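Local coordinates for protein prolyl-tRNA synthetase (Naegleria fowleri, PDB 6UYH) that probably joins proline to its cognate tRNA in an ATP-dependent reaction, and here binds the inhibitor halofuginone together with the ATP analogue AMPPNP, at residues 148-152 against 163-167; 208-212 against 442-447; 219-223 against 235-239. One frame throughout, in Å; residues are numbered along the deposited sequence. Where two conformers were deposited one is given.

Interaction 1. Residues 148-152 against 163-167. With ANP (phosphoaminophosphonic acid-adenylate ester), chain C; HFG (7-bromo-6-chloro-3-{3-[(2R,3S)-3-hydroxypiperidin-2-yl]-2-oxopropyl}quinazolin-4(3H)-one), chain D.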
loop_
_atom_site.group_PDB
_atom_site.type_symbol
_atom_site.label_atom_id
_atom_site.label_comp_id
_atom_site.label_asym_id
_atom_site.label_seq_id
_atom_site.Cartn_x
_atom_site.Cartn_y
_atom_site.Cartn_z
ATOM N N VAL A 148 -8.159 6.683 -3.995
ATOM C CA VAL A 148 -9.465 7.325 -3.941
ATOM C C VAL A 148 -9.700 7.993 -5.286
ATOM O O VAL A 148 -8.757 8.513 -5.891
ATOM C CB VAL A 148 -9.525 8.378 -2.809
ATOM C CG1 VAL A 148 -10.956 8.762 -2.521
ATOM C CG2 VAL A 148 -8.828 7.861 -1.552
ATOM N N VAL A 149 -10.947 7.992 -5.756
ATOM C CA VAL A 149 -11.299 8.592 -7.044
ATOM C C VAL A 149 -12.409 9.606 -6.834
ATOM O O VAL A 149 -13.475 9.266 -6.311
ATOM C CB VAL A 149 -11.734 7.541 -8.077
ATOM C CG1 VAL A 149 -12.209 8.224 -9.367
ATOM C CG2 VAL A 149 -10.584 6.561 -8.363
ATOM N N ARG A 150 -12.171 10.843 -7.263
ATOM C CA ARG A 150 -13.210 11.868 -7.290
ATOM C C ARG A 150 -13.080 12.644 -8.590
ATOM O O ARG A 150 -11.998 13.153 -8.903
ATOM C CB ARG A 150 -13.092 12.832 -6.099
ATOM C CG ARG A 150 -13.239 12.162 -4.745
ATOM C CD ARG A 150 -12.874 13.091 -3.604
ATOM N NE ARG A 150 -12.999 12.399 -2.323
ATOM C CZ ARG A 150 -12.827 12.974 -1.136
ATOM N NH1 ARG A 150 -12.513 14.263 -1.062
ATOM N NH2 ARG A 150 -12.957 12.253 -0.027
ATOM N N TRP A 151 -14.170 12.739 -9.343
ATOM C CA TRP A 151 -14.142 13.495 -10.591
ATOM C C TRP A 151 -14.258 14.985 -10.262
ATOM O O TRP A 151 -15.295 15.624 -10.434
ATOM C CB TRP A 151 -15.224 13.017 -11.544
ATOM C CG TRP A 151 -14.653 12.755 -12.889
ATOM C CD1 TRP A 151 -14.911 13.441 -14.041
ATOM C CD2 TRP A 151 -13.665 11.773 -13.220
ATOM N NE1 TRP A 151 -14.168 12.925 -15.077
ATOM C CE2 TRP A 151 -13.392 11.903 -14.598
ATOM C CE3 TRP A 151 -12.990 10.790 -12.490
ATOM C CZ2 TRP A 151 -12.482 11.081 -15.260
ATOM C CZ3 TRP A 151 -12.085 9.979 -13.148
ATOM C CH2 TRP A 151 -11.839 10.129 -14.518
ATOM N N GLU A 152 -13.142 15.527 -9.772
ATOM C CA GLU A 152 -13.082 16.911 -9.314
ATOM C C GLU A 152 -13.524 17.869 -10.409
ATOM O O GLU A 152 -13.071 17.773 -11.553
ATOM C CB GLU A 152 -11.654 17.255 -8.880
ATOM C CG GLU A 152 -11.090 16.378 -7.753
ATOM C CD GLU A 152 -11.512 16.846 -6.356
ATOM O OE1 GLU A 152 -11.913 18.031 -6.192
ATOM O OE2 GLU A 152 -11.439 16.020 -5.418
ATOM N N ARG A 163 -7.456 13.631 -9.477
ATOM C CA ARG A 163 -8.703 12.867 -9.602
ATOM C C ARG A 163 -8.574 11.462 -9.038
ATOM O O ARG A 163 -9.564 10.900 -8.544
ATOM C CB ARG A 163 -9.164 12.832 -11.059
ATOM C CG ARG A 163 -9.762 14.174 -11.485
ATOM C CD ARG A 163 -10.319 14.113 -12.888
ATOM N NE ARG A 163 -11.317 15.153 -13.110
ATOM C CZ ARG A 163 -11.901 15.373 -14.281
ATOM N NH1 ARG A 163 -11.571 14.631 -15.329
ATOM N NH2 ARG A 163 -12.807 16.335 -14.406
ATOM N N GLU A 164 -7.389 10.866 -9.125
ATOM C CA GLU A 164 -7.010 9.747 -8.275
ATOM C C GLU A 164 -5.978 10.267 -7.290
ATOM O O GLU A 164 -5.036 10.956 -7.693
ATOM C CB GLU A 164 -6.421 8.572 -9.071
ATOM C CG GLU A 164 -6.076 7.389 -8.156
ATOM C CD GLU A 164 -5.431 6.208 -8.882
ATOM O OE1 GLU A 164 -4.999 6.356 -10.040
ATOM O OE2 GLU A 164 -5.372 5.119 -8.279
ATOM N N PHE A 165 -6.178 9.983 -6.004
ATOM C CA PHE A 165 -5.171 10.312 -5.005
ATOM C C PHE A 165 -5.052 9.155 -4.030
ATOM O O PHE A 165 -5.823 8.196 -4.075
ATOM C CB PHE A 165 -5.472 11.661 -4.297
ATOM C CG PHE A 165 -6.791 11.732 -3.562
ATOM C CD1 PHE A 165 -6.844 11.501 -2.192
ATOM C CD2 PHE A 165 -7.955 12.108 -4.219
ATOM C CE1 PHE A 165 -8.033 11.614 -1.490
ATOM C CE2 PHE A 165 -9.166 12.225 -3.520
ATOM C CZ PHE A 165 -9.196 11.970 -2.154
ATOM N N TYR A 166 -4.047 9.232 -3.169
ATOM C CA TYR A 166 -3.758 8.177 -2.203
ATOM C C TYR A 166 -3.879 8.769 -0.809
ATOM O O TYR A 166 -3.502 9.923 -0.586
ATOM C CB TYR A 166 -2.355 7.586 -2.448
ATOM C CG TYR A 166 -2.220 7.207 -3.900
ATOM C CD1 TYR A 166 -2.726 6.008 -4.359
ATOM C CD2 TYR A 166 -1.661 8.086 -4.831
ATOM C CE1 TYR A 166 -2.654 5.658 -5.707
ATOM C CE2 TYR A 166 -1.582 7.744 -6.192
ATOM C CZ TYR A 166 -2.094 6.536 -6.617
ATOM O OH TYR A 166 -2.023 6.175 -7.951
ATOM N N TRP A 167 -4.430 7.996 0.123
ATOM C CA TRP A 167 -4.592 8.506 1.480
ATOM C C TRP A 167 -4.553 7.341 2.456
ATOM O O TRP A 167 -4.429 6.178 2.064
ATOM C CB TRP A 167 -5.878 9.332 1.623
ATOM C CG TRP A 167 -7.219 8.594 1.672
ATOM C CD1 TRP A 167 -7.455 7.239 1.595
ATOM C CD2 TRP A 167 -8.502 9.214 1.789
ATOM N NE1 TRP A 167 -8.815 6.995 1.676
ATOM C CE2 TRP A 167 -9.473 8.190 1.797
ATOM C CE3 TRP A 167 -8.924 10.547 1.903
ATOM C CZ2 TRP A 167 -10.839 8.457 1.901
ATOM C CZ3 TRP A 167 -10.278 10.812 2.006
ATOM C CH2 TRP A 167 -11.218 9.771 2.001
HETATM P PG ANP C . -11.231 19.856 -0.429
HETATM O O1G ANP C . -11.837 21.171 -0.271
HETATM O O2G ANP C . -11.866 19.168 -1.710
HETATM O O3G ANP C . -9.680 20.097 -0.590
HETATM P PB ANP C . -12.469 17.613 1.125
HETATM O O1B ANP C . -13.542 17.908 2.062
HETATM O O2B ANP C . -13.080 17.151 -0.234
HETATM N N3B ANP C . -11.465 18.893 0.881
HETATM P PA ANP C . -11.804 15.177 2.537
HETATM O O1A ANP C . -12.225 15.499 3.917
HETATM O O2A ANP C . -12.840 14.353 1.846
HETATM O O3A ANP C . -11.556 16.478 1.660
HETATM O "O5'" ANP C . -10.395 14.411 2.398
HETATM C "C5'" ANP C . -9.401 14.193 3.426
HETATM C "C4'" ANP C . -8.160 14.939 3.011
HETATM O "O4'" ANP C . -7.731 14.487 1.707
HETATM C "C3'" ANP C . -8.388 16.433 2.846
HETATM O "O3'" ANP C . -8.254 17.101 4.095
HETATM C "C2'" ANP C . -7.291 16.833 1.858
HETATM O "O2'" ANP C . -6.102 17.185 2.553
HETATM C "C1'" ANP C . -7.121 15.559 1.005
HETATM N N9 ANP C . -7.733 15.649 -0.314
HETATM C C8 ANP C . -9.045 15.925 -0.603
HETATM N N7 ANP C . -9.322 15.938 -1.884
HETATM C C5 ANP C . -8.103 15.647 -2.485
HETATM C C6 ANP C . -7.720 15.514 -3.831
HETATM N N6 ANP C . -8.565 15.603 -4.861
HETATM N N1 ANP C . -6.418 15.254 -4.087
HETATM C C2 ANP C . -5.576 15.111 -3.059
HETATM N N3 ANP C . -5.827 15.196 -1.751
HETATM C C4 ANP C . -7.116 15.472 -1.529
HETATM O "O4'" HFG D . -14.566 11.892 2.623
HETATM C C21 HFG D . -15.143 12.673 3.351
HETATM C "C3'" HFG D . -15.166 12.497 4.852
HETATM C "C2'" HFG D . -13.988 11.718 5.452
HETATM N "N1'" HFG D . -13.982 10.305 5.050
HETATM C "C6'" HFG D . -12.942 9.541 5.748
HETATM C "C5'" HFG D . -11.566 10.092 5.486
HETATM C "C4'" HFG D . -11.513 11.585 5.822
HETATM C C39 HFG D . -12.629 12.338 5.121
HETATM O "O7'" HFG D . -12.606 13.712 5.521
HETATM C "C1'" HFG D . -15.903 13.880 2.782
HETATM N N3 HFG D . -16.275 13.681 1.384
HETATM C C4 HFG D . -17.247 12.731 1.101
HETATM O O11 HFG D . -17.806 12.116 1.992
HETATM C C10 HFG D . -17.479 12.529 -0.335
HETATM C C5 HFG D . -18.438 11.616 -0.769
HETATM C C2 HFG D . -15.617 14.360 0.394
HETATM N N1 HFG D . -15.778 14.202 -0.871
HETATM C C9 HFG D . -16.721 13.250 -1.262
HETATM C C8 HFG D . -16.885 13.009 -2.625
HETATM C C7 HFG D . -17.823 12.076 -3.038
HETATM BR BR1 HFG D . -17.945 11.699 -4.889
HETATM C C6 HFG D . -18.612 11.411 -2.124
HETATM CL CL1 HFG D . -19.880 10.341 -2.644
#
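V148 and F165 form an antiparallel hydrogen-bonded pair, V149 and E164 the non-hydrogen-bonded pair beside it, and just beyond the strand ends R150 N donates to R163 O. The F165 ring is sandwiched between V148 and the adenine; chi1 60° sets its CG between the backbone N and the carbonyl carbon. CB and CG1 of V148 lie over one face, CB 3.8 Å from the F165 ring centroid. The adenine covers the opposite face, with ANP C6 3.4 Å from F165 CD2. In the conformer described, one of two, V148 CG2 lies over the five-membered ring of W167. R150 runs out extended, and its CD meets the edge of the F165 ring. Its guanidinium stands nearly upright to that ring (88°). NH1 and NH2 of R150 both grip the alpha-phosphate oxygen O2A of ANP, NH2 at 2.8 Å. Halofuginone N1 lies over the guanidinium face opposite F165. R150 and F165 are placed like the motif 2 arginine and phenylalanine of class II synthetases. E152 OE2 accepts from the adenine N6 at 3.0 Å. At the loop end, the R163 guanidinium stacks over the W151 face, planes 26° apart, a cation-pi contact. R163 NH2 also donates to E152 O at 3.2 Å. Strand 164-174 pairs antiparallel with both 140-149 and 261-272, and the second subunit packs against V149 and E164.

Interaction 2. Residues 208-212 against 442-447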
loop_
_atom_site.group_PDB
_atom_site.type_symbol
_atom_site.label_atom_id
_atom_site.label_comp_id
_atom_site.label_asym_id
_atom_site.label_seq_id
_atom_site.Cartn_x
_atom_site.Cartn_y
_atom_site.Cartn_z
ATOM N N LYS A 208 -13.503 23.480 11.599
ATOM C CA LYS A 208 -14.141 24.080 10.438
ATOM C C LYS A 208 -15.492 24.692 10.807
ATOM O O LYS A 208 -16.146 24.289 11.776
ATOM C CB LYS A 208 -14.317 23.045 9.326
ATOM C CG LYS A 208 -13.017 22.643 8.677
ATOM C CD LYS A 208 -13.283 21.797 7.450
ATOM C CE LYS A 208 -11.995 21.259 6.865
ATOM N NZ LYS A 208 -12.275 20.465 5.640
ATOM N N THR A 209 -15.890 25.712 10.043
ATOM C CA THR A 209 -17.209 26.302 10.220
ATOM C C THR A 209 -18.300 25.350 9.720
ATOM O O THR A 209 -18.030 24.339 9.070
ATOM C CB THR A 209 -17.303 27.622 9.463
ATOM O OG1 THR A 209 -17.072 27.365 8.073
ATOM C CG2 THR A 209 -16.245 28.581 9.958
ATOM N N GLU A 210 -19.557 25.713 9.994
ATOM C CA GLU A 210 -20.665 24.846 9.599
ATOM C C GLU A 210 -20.684 24.616 8.088
ATOM O O GLU A 210 -21.006 23.516 7.625
ATOM C CB GLU A 210 -21.992 25.435 10.077
ATOM C CG GLU A 210 -22.156 25.411 11.591
ATOM C CD GLU A 210 -22.029 24.011 12.171
ATOM O OE1 GLU A 210 -22.722 23.099 11.672
ATOM O OE2 GLU A 210 -21.230 23.820 13.118
ATOM N N ASN A 211 -20.314 25.632 7.307
ATOM C CA ASN A 211 -20.354 25.493 5.856
ATOM C C ASN A 211 -19.243 24.592 5.336
ATOM O O ASN A 211 -19.431 23.901 4.328
ATOM C CB ASN A 211 -20.274 26.870 5.189
ATOM C CG ASN A 211 -20.175 26.783 3.674
ATOM O OD1 ASN A 211 -21.095 26.308 3.008
ATOM N ND2 ASN A 211 -19.059 27.253 3.122
ATOM N N GLU A 212 -18.090 24.569 6.003
ATOM C CA GLU A 212 -16.955 23.813 5.505
ATOM C C GLU A 212 -16.827 22.430 6.123
ATOM O O GLU A 212 -16.090 21.600 5.586
ATOM C CB GLU A 212 -15.656 24.594 5.732
ATOM C CG GLU A 212 -15.512 25.804 4.824
ATOM C CD GLU A 212 -15.279 25.412 3.374
ATOM O OE1 GLU A 212 -14.554 24.424 3.133
ATOM O OE2 GLU A 212 -15.824 26.087 2.477
ATOM N N GLU A 442 -20.671 32.304 14.142
ATOM C CA GLU A 442 -20.923 31.230 13.185
ATOM C C GLU A 442 -22.234 31.440 12.438
ATOM O O GLU A 442 -23.283 31.696 13.042
ATOM C CB GLU A 442 -20.943 29.882 13.908
ATOM C CG GLU A 442 -21.370 28.716 13.016
ATOM C CD GLU A 442 -20.441 28.515 11.818
ATOM O OE1 GLU A 442 -19.206 28.548 12.003
ATOM O OE2 GLU A 442 -20.954 28.336 10.694
ATOM N N SER A 443 -22.163 31.323 11.110
ATOM C CA SER A 443 -23.301 31.529 10.227
ATOM C C SER A 443 -22.924 31.145 8.802
ATOM O O SER A 443 -21.961 31.690 8.256
ATOM C CB SER A 443 -23.754 32.988 10.273
ATOM O OG SER A 443 -24.614 33.300 9.197
ATOM N N LYS A 444 -23.665 30.215 8.192
ATOM C CA LYS A 444 -23.427 29.908 6.782
ATOM C C LYS A 444 -23.630 31.142 5.910
ATOM O O LYS A 444 -22.868 31.380 4.962
ATOM C CB LYS A 444 -24.348 28.775 6.321
ATOM C CG LYS A 444 -24.018 27.415 6.910
ATOM C CD LYS A 444 -25.020 26.361 6.450
ATOM C CE LYS A 444 -24.611 24.967 6.905
ATOM N NZ LYS A 444 -25.622 23.933 6.536
ATOM N N ALA A 445 -24.656 31.938 6.215
ATOM C CA ALA A 445 -24.950 33.118 5.408
ATOM C C ALA A 445 -23.847 34.164 5.519
ATOM O O ALA A 445 -23.506 34.820 4.527
ATOM C CB ALA A 445 -26.296 33.711 5.820
ATOM N N ALA A 446 -23.288 34.353 6.721
ATOM C CA ALA A 446 -22.180 35.291 6.862
ATOM C C ALA A 446 -20.982 34.827 6.050
ATOM O O ALA A 446 -20.335 35.625 5.363
ATOM C CB ALA A 446 -21.794 35.453 8.333
ATOM N N GLU A 447 -20.687 33.529 6.092
ATOM C CA GLU A 447 -19.552 33.019 5.332
ATOM C C GLU A 447 -19.761 33.209 3.833
ATOM O O GLU A 447 -18.824 33.566 3.105
ATOM C CB GLU A 447 -19.323 31.544 5.665
ATOM C CG GLU A 447 -18.157 30.931 4.923
ATOM C CD GLU A 447 -17.769 29.567 5.464
ATOM O OE1 GLU A 447 -18.208 29.213 6.587
ATOM O OE2 GLU A 447 -17.021 28.859 4.757
HETATM O O HOH W 1 -20.328 28.546 7.910
#
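E447 reaches from the first turn of helix 444-457 into the loop 208-212, and its carboxylate is the tight part of the contact. T209 OG1 donates to E447 OE1 at 2.6 Å, on the syn side. N211 ND2 donates to E447 OE2 at 3.1 Å. That bond is straight, 166°, but comes from above the carboxylate plane. The E447 chain is extended, with CG anti to the backbone N (chi1 -180°), which carries the acid across to the loop. S475 also bonds to E447 OE2 and T209 OG1. E212 OE2 comes 3.8 Å from E447 OE2, like charges that these bonds would probably offset. A water links E447 OE1 to E442 OE2, donating to both and accepting from N211 N. The side nearer solvent is looser. E442 bends back at chi2, and E210 N donates to its OE2 at 3.1 Å, from above the carboxylate plane. K444 lies alongside E210 and N211, its CE 4.0 Å from E210 O, in van der Waals contact. S443 is the N-cap of the helix, its OG accepting from A446 N. The contact is a helix N-terminus docked on a loop, joining the C-terminal domain of this prolyl-tRNA synthetase to its catalytic core.

Interaction 3. Residues 219-223 against 235-239. With ANP (phosphoaminophosphonic acid-adenylate ester), chain C.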
loop_
_atom_site.group_PDB
_atom_site.type_symbol
_atom_site.label_atom_id
_atom_site.label_comp_id
_atom_site.label_asym_id
_atom_site.label_seq_id
_atom_site.Cartn_x
_atom_site.Cartn_y
_atom_site.Cartn_z
ATOM N N TYR A 219 -18.731 17.703 14.297
ATOM C CA TYR A 219 -17.759 18.771 14.117
ATOM C C TYR A 219 -16.535 18.217 13.404
ATOM O O TYR A 219 -16.239 17.021 13.488
ATOM C CB TYR A 219 -17.359 19.419 15.447
ATOM C CG TYR A 219 -16.629 18.521 16.426
ATOM C CD1 TYR A 219 -17.313 17.892 17.466
ATOM C CD2 TYR A 219 -15.257 18.329 16.336
ATOM C CE1 TYR A 219 -16.652 17.083 18.377
ATOM C CE2 TYR A 219 -14.587 17.508 17.232
ATOM C CZ TYR A 219 -15.288 16.896 18.248
ATOM O OH TYR A 219 -14.625 16.097 19.143
ATOM N N THR A 220 -15.828 19.105 12.700
ATOM C CA THR A 220 -14.677 18.752 11.880
ATOM C C THR A 220 -13.474 19.565 12.331
ATOM O O THR A 220 -13.571 20.793 12.469
ATOM C CB THR A 220 -14.965 19.023 10.398
ATOM O OG1 THR A 220 -16.005 18.151 9.943
ATOM C CG2 THR A 220 -13.722 18.798 9.549
ATOM N N THR A 221 -12.348 18.891 12.561
ATOM C CA THR A 221 -11.102 19.583 12.855
ATOM C C THR A 221 -10.162 19.438 11.664
ATOM O O THR A 221 -10.286 18.506 10.864
ATOM C CB THR A 221 -10.423 19.056 14.141
ATOM O OG1 THR A 221 -9.978 17.700 13.953
ATOM C CG2 THR A 221 -11.392 19.129 15.332
ATOM N N THR A 222 -9.239 20.393 11.534
ATOM C CA THR A 222 -8.334 20.439 10.392
ATOM C C THR A 222 -6.967 20.920 10.854
ATOM O O THR A 222 -6.853 21.602 11.873
ATOM C CB THR A 222 -8.896 21.378 9.292
ATOM O OG1 THR A 222 -7.983 21.460 8.196
ATOM C CG2 THR A 222 -9.140 22.781 9.841
ATOM N N VAL A 223 -5.923 20.543 10.115
ATOM C CA VAL A 223 -4.634 21.230 10.188
ATOM C C VAL A 223 -4.500 22.070 8.923
ATOM O O VAL A 223 -4.502 21.537 7.806
ATOM C CB VAL A 223 -3.450 20.262 10.356
ATOM C CG1 VAL A 223 -3.389 19.759 11.802
ATOM C CG2 VAL A 223 -3.548 19.067 9.388
ATOM N N GLN A 235 -5.858 23.023 3.038
ATOM C CA GLN A 235 -6.424 22.148 4.058
ATOM C C GLN A 235 -5.617 20.857 4.094
ATOM O O GLN A 235 -5.655 20.062 3.146
ATOM C CB GLN A 235 -7.902 21.904 3.758
ATOM C CG GLN A 235 -8.815 23.106 4.065
ATOM C CD GLN A 235 -8.553 24.336 3.179
ATOM O OE1 GLN A 235 -8.678 24.274 1.954
ATOM N NE2 GLN A 235 -8.192 25.456 3.804
ATOM N N GLY A 236 -4.862 20.650 5.179
ATOM C CA GLY A 236 -3.810 19.651 5.158
ATOM C C GLY A 236 -4.184 18.255 5.597
ATOM O O GLY A 236 -3.416 17.326 5.362
ATOM N N GLY A 237 -5.345 18.077 6.222
ATOM C CA GLY A 237 -5.744 16.791 6.772
ATOM C C GLY A 237 -6.931 17.024 7.684
ATOM O O GLY A 237 -7.125 18.147 8.150
ATOM N N THR A 238 -7.734 16.002 7.946
ATOM C CA THR A 238 -9.059 16.228 8.503
ATOM C C THR A 238 -9.365 15.176 9.555
ATOM O O THR A 238 -9.089 13.999 9.344
ATOM C CB THR A 238 -10.106 16.178 7.391
ATOM O OG1 THR A 238 -9.682 17.006 6.298
ATOM C CG2 THR A 238 -11.410 16.704 7.896
ATOM N N SER A 239 -9.961 15.585 10.676
ATOM C CA SER A 239 -10.349 14.625 11.710
ATOM C C SER A 239 -11.737 14.992 12.232
ATOM O O SER A 239 -11.912 16.053 12.843
ATOM C CB SER A 239 -9.308 14.598 12.832
ATOM O OG SER A 239 -9.619 13.618 13.806
HETATM P PG ANP C . -11.231 19.856 -0.429
HETATM O O1G ANP C . -11.837 21.171 -0.271
HETATM O O2G ANP C . -11.866 19.168 -1.710
HETATM O O3G ANP C . -9.680 20.097 -0.590
HETATM P PB ANP C . -12.469 17.613 1.125
HETATM O O1B ANP C . -13.542 17.908 2.062
HETATM O O2B ANP C . -13.080 17.151 -0.234
HETATM N N3B ANP C . -11.465 18.893 0.881
HETATM P PA ANP C . -11.804 15.177 2.537
HETATM O O1A ANP C . -12.225 15.499 3.917
HETATM O O2A ANP C . -12.840 14.353 1.846
HETATM O O3A ANP C . -11.556 16.478 1.660
HETATM O "O5'" ANP C . -10.395 14.411 2.398
HETATM C "C5'" ANP C . -9.401 14.193 3.426
HETATM C "C4'" ANP C . -8.160 14.939 3.011
HETATM O "O4'" ANP C . -7.731 14.487 1.707
HETATM C "C3'" ANP C . -8.388 16.433 2.846
HETATM O "O3'" ANP C . -8.254 17.101 4.095
HETATM C "C2'" ANP C . -7.291 16.833 1.858
HETATM O "O2'" ANP C . -6.102 17.185 2.553
HETATM C "C1'" ANP C . -7.121 15.559 1.005
HETATM N N9 ANP C . -7.733 15.649 -0.314
HETATM C C8 ANP C . -9.045 15.925 -0.603
HETATM N N7 ANP C . -9.322 15.938 -1.884
HETATM C C5 ANP C . -8.103 15.647 -2.485
HETATM C C6 ANP C . -7.720 15.514 -3.831
HETATM N N6 ANP C . -8.565 15.603 -4.861
HETATM N N1 ANP C . -6.418 15.254 -4.087
HETATM C C2 ANP C . -5.576 15.111 -3.059
HETATM N N3 ANP C . -5.827 15.196 -1.751
HETATM C C4 ANP C . -7.116 15.472 -1.529
HETATM O O HOH W 2 -8.892 20.000 5.982
#
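T221 and S239 are held by three hydrogen bonds. T221 N donates to S239 O at 2.9 Å, and S239 N returns the bond to T221 O. T221 OG1 adds a third, 2.8 Å to S239 O, in the carbonyl plane and on a lone pair. The hydroxyl reaches this oxygen because it sits between the backbone N and the carbonyl carbon (chi1 67°). S239 O therefore takes two donors from one residue. Farther along, G236 N donates to V223 O at 2.8 Å, while V223 N to G237 O is weak. T238 OG1 and ANP O3' share a hydrogen bond of 2.6 Å, and ANP O2' donates to Q235 O. Both ribose hydroxyls are thus held by strand 235-239. R274 also bonds to Q235 O. A water bridges T222 OG1 and T238 OG1, donating to T222, whose hydroxyl is also bonded to E224.

The two strands form a beta hairpin, 219-227 with 232-243, within the antiparallel catalytic core of a class II synthetase. T222 and T238 make a non-hydrogen-bonded pair on the face that carries the nucleotide. At G236 and G237 the strand has no side chains, and G237 CA comes 3.7 Å from ANP O3'. G237 N is buried without a partner in the model.

Packing is slighter. The methyls T220 CG2 and T238 CG2 touch at 3.5 Å. V223 CG2 rests near the G237 backbone, 3.8 Å from G237 N. On the face of T221 and S239 lies helix 177-198: V184 and L188 cover T221, and S239 OG bonds to V184 O.

In the fold
From the N terminus, interaction 1 comes first. It closes the short loop between strands 140-149 and 164-174. The chain then passes through helix 177-198 to strand 204-207. The loop after it, 208-212, opens interaction 2, which closes 230 residues later in the C-terminal domain, at the start of helix 444-457. Interaction 3 falls within that span and closes the hairpin 219-227/232-243. No contacts cross. Interactions 1 and 3 have centres about 18 Å apart and do not touch, but both reach the bound ANP from within the catalytic core. Interactions 2 and 3 touch through K208 and T220.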